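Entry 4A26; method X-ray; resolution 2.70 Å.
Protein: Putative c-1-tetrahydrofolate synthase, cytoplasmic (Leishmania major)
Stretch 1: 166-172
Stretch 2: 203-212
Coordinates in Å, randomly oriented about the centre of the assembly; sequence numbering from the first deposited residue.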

# COMPACT_ATOMS: atom_id res chain seq x y z
N LYS A 166 0.14 -16.26 -11.70
CA LYS A 166 0.37 -17.28 -10.69
C LYS A 166 -0.33 -16.93 -9.38
O LYS A 166 -0.73 -15.78 -9.15
CB LYS A 166 1.87 -17.45 -10.44
CG LYS A 166 2.69 -17.73 -11.71
CD LYS A 166 2.27 -19.02 -12.39
CE LYS A 166 3.21 -19.38 -13.53
NZ LYS A 166 2.97 -20.76 -14.03
N ARG A 167 -0.51 -17.94 -8.52
CA ARG A 167 -1.05 -17.74 -7.19
C ARG A 167 0.13 -17.62 -6.23
O ARG A 167 1.12 -18.34 -6.37
CB ARG A 167 -1.96 -18.91 -6.80
CG ARG A 167 -3.10 -19.14 -7.79
CD ARG A 167 -3.84 -20.44 -7.57
NE ARG A 167 -4.89 -20.31 -6.55
CZ ARG A 167 -5.96 -21.11 -6.45
NH1 ARG A 167 -6.15 -22.12 -7.29
NH2 ARG A 167 -6.85 -20.89 -5.49
N ALA A 168 0.03 -16.71 -5.27
CA ALA A 168 1.11 -16.45 -4.33
C ALA A 168 0.57 -16.30 -2.92
O ALA A 168 -0.52 -15.77 -2.71
CB ALA A 168 1.87 -15.18 -4.73
N VAL A 169 1.35 -16.78 -1.95
CA VAL A 169 1.02 -16.59 -0.55
C VAL A 169 2.21 -15.96 0.16
O VAL A 169 3.32 -16.47 0.09
CB VAL A 169 0.66 -17.92 0.13
CG1 VAL A 169 0.46 -17.73 1.62
CG2 VAL A 169 -0.59 -18.51 -0.51
N VAL A 170 1.97 -14.82 0.80
CA VAL A 170 2.96 -14.17 1.64
C VAL A 170 2.62 -14.47 3.08
O VAL A 170 1.60 -14.00 3.59
CB VAL A 170 2.98 -12.64 1.42
CG1 VAL A 170 4.04 -11.99 2.31
CG2 VAL A 170 3.22 -12.30 -0.05
N LEU A 171 3.45 -15.27 3.73
CA LEU A 171 3.30 -15.55 5.16
C LEU A 171 3.89 -14.38 5.94
O LEU A 171 5.10 -14.24 6.04
CB LEU A 171 4.01 -16.85 5.55
CG LEU A 171 3.56 -18.12 4.81
CD1 LEU A 171 4.36 -19.30 5.30
CD2 LEU A 171 2.08 -18.38 4.99
N GLY A 172 3.01 -13.54 6.48
CA GLY A 172 3.41 -12.39 7.29
C GLY A 172 3.06 -11.07 6.63
O GLY A 172 3.17 -10.94 5.41
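Stretch 2 (203-212) DMIDYLRTAD

Stretch 1 is an extended strand over 167-171, and stretch 2 is the last part of a helix that begins earlier in the chain, followed by a short non-helical tail. The helical assignment rests on phi/psi values near -60/-45 from D203 to Y207 and on i to i+4 backbone hydrogen bonds such as Y207 N to D203 O (2.7 Å) and L208 N to M204 O (3.0 Å). The axes of strand and helix approach to 8.4 Å, and their N-to-C directions make an angle of 143° (signed crossing angle -143°). The helix therefore runs roughly against the strand, with an oblique tilt, and residues early in stretch 2 meet the late part of stretch 1.

D203 makes no contact with stretch 1. M204 marks the register: its CA lies 8.5 Å from the CA of L171. Its CA-to-CB bond points sideways, yet its CG still comes within 4.0 Å of L171 CD2, an apolar contact. I205 and D206 lie out of reach of the strand, and D206 instead serves the helix itself, its OD1 forming a salt bridge with R209 NH2 at 3.3 Å.

Y207 and L208 bring the helix against V169. The CB of Y207 lies 3.9 Å from V169 CG2, while the end of the tyrosine side chain leads away from the strand. L208 also starts sideways, but its end comes nearer, placing CD2 4.1 Å from V169 CB. R209 touches nothing in stretch 1.

With T210 the phi/psi pair changes to -112/9, and its CA-to-CB bond points toward the strand. T210 OG1 sits over one face of the R167 guanidinium, 3.2 Å from R167 CZ. The angles at R167 NE and NH2 are poor, so this is close packing rather than hydrogen bonding. A211, at -79/113, is more extended; its CB reaches V169 CG2 at 3.7 Å, so that V169 packs against three residues of stretch 2, Y207, L208 and A211.

D212 closes the contact through polar groups. Its N donates to R167 O at 2.9 Å, a weak bond because the angle at hydrogen is only 124°. In return R167 N donates to D212 OD2: here the angle is nearly straight, 176°, but the 3.3 Å length makes this bond weak too. Beside this pair, D212 CB lies 4.0 Å from K166 CB. The alternation of the strand explains the selection: R167, V169 and L171 point toward stretch 2, whereas A168 and V170 point away. In all, 473 Å² is buried, both sides summed.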

# COMPACT_ATOMS: atom_id res chain seq x y z
N ASP A 203 -6.84 -22.65 7.00
CA ASP A 203 -6.88 -21.75 5.84
C ASP A 203 -5.46 -21.54 5.32
O ASP A 203 -5.20 -21.74 4.14
CB ASP A 203 -7.52 -20.41 6.20
CG ASP A 203 -8.97 -20.54 6.64
OD1 ASP A 203 -9.55 -21.65 6.56
OD2 ASP A 203 -9.55 -19.51 7.06
N MET A 204 -4.55 -21.14 6.21
CA MET A 204 -3.14 -20.99 5.83
C MET A 204 -2.71 -22.18 4.99
O MET A 204 -2.24 -22.02 3.87
CB MET A 204 -2.25 -20.88 7.07
CG MET A 204 -0.76 -20.66 6.76
SD MET A 204 0.33 -21.58 7.87
CE MET A 204 -0.09 -23.25 7.39
N ILE A 205 -2.91 -23.39 5.52
CA ILE A 205 -2.62 -24.62 4.79
C ILE A 205 -3.35 -24.67 3.44
O ILE A 205 -2.75 -25.03 2.43
CB ILE A 205 -2.96 -25.89 5.62
CG1 ILE A 205 -1.98 -26.04 6.79
CG2 ILE A 205 -2.89 -27.13 4.74
CD1 ILE A 205 -2.30 -27.18 7.72
N ASP A 206 -4.64 -24.31 3.44
CA ASP A 206 -5.45 -24.37 2.22
C ASP A 206 -4.91 -23.43 1.14
O ASP A 206 -4.81 -23.81 -0.02
CB ASP A 206 -6.92 -24.05 2.51
CG ASP A 206 -7.82 -24.27 1.30
OD1 ASP A 206 -7.63 -25.27 0.58
OD2 ASP A 206 -8.74 -23.45 1.07
N TYR A 207 -4.57 -22.21 1.54
CA TYR A 207 -3.98 -21.23 0.62
C TYR A 207 -2.66 -21.73 0.04
O TYR A 207 -2.43 -21.62 -1.17
CB TYR A 207 -3.76 -19.89 1.32
CG TYR A 207 -5.01 -19.07 1.55
CD1 TYR A 207 -5.77 -18.60 0.48
CD2 TYR A 207 -5.43 -18.75 2.84
CE1 TYR A 207 -6.91 -17.84 0.69
CE2 TYR A 207 -6.57 -18.00 3.06
CZ TYR A 207 -7.31 -17.54 1.99
OH TYR A 207 -8.44 -16.79 2.20
N LEU A 208 -1.79 -22.27 0.90
CA LEU A 208 -0.49 -22.80 0.46
C LEU A 208 -0.62 -23.98 -0.51
O LEU A 208 0.26 -24.18 -1.35
CB LEU A 208 0.36 -23.23 1.67
CG LEU A 208 1.13 -22.14 2.41
CD1 LEU A 208 1.80 -22.75 3.62
CD2 LEU A 208 2.17 -21.48 1.51
N ARG A 209 -1.70 -24.74 -0.38
CA ARG A 209 -1.93 -25.93 -1.22
C ARG A 209 -1.88 -25.61 -2.71
O ARG A 209 -1.46 -26.45 -3.51
CB ARG A 209 -3.28 -26.57 -0.87
CG ARG A 209 -3.53 -27.92 -1.55
CD ARG A 209 -4.87 -28.54 -1.12
NE ARG A 209 -6.00 -27.64 -1.31
CZ ARG A 209 -6.56 -27.34 -2.49
NH1 ARG A 209 -6.10 -27.86 -3.63
NH2 ARG A 209 -7.59 -26.50 -2.53
N THR A 210 -2.30 -24.40 -3.09
CA THR A 210 -2.33 -23.99 -4.49
C THR A 210 -1.32 -22.88 -4.83
O THR A 210 -1.35 -22.35 -5.94
CB THR A 210 -3.74 -23.53 -4.89
OG1 THR A 210 -4.05 -22.31 -4.21
CG2 THR A 210 -4.77 -24.59 -4.53
N ALA A 211 -0.43 -22.56 -3.89
CA ALA A 211 0.51 -21.45 -4.06
C ALA A 211 1.68 -21.83 -4.95
O ALA A 211 2.52 -22.66 -4.57
CB ALA A 211 1.02 -20.98 -2.71
N ASP A 212 1.75 -21.21 -6.12
CA ASP A 212 2.88 -21.37 -7.03
C ASP A 212 4.13 -20.70 -6.48
O ASP A 212 5.25 -21.11 -6.76
CB ASP A 212 2.52 -20.81 -8.41
CG ASP A 212 1.43 -21.60 -9.09
OD1 ASP A 212 1.66 -22.79 -9.39
OD2 ASP A 212 0.33 -21.04 -9.32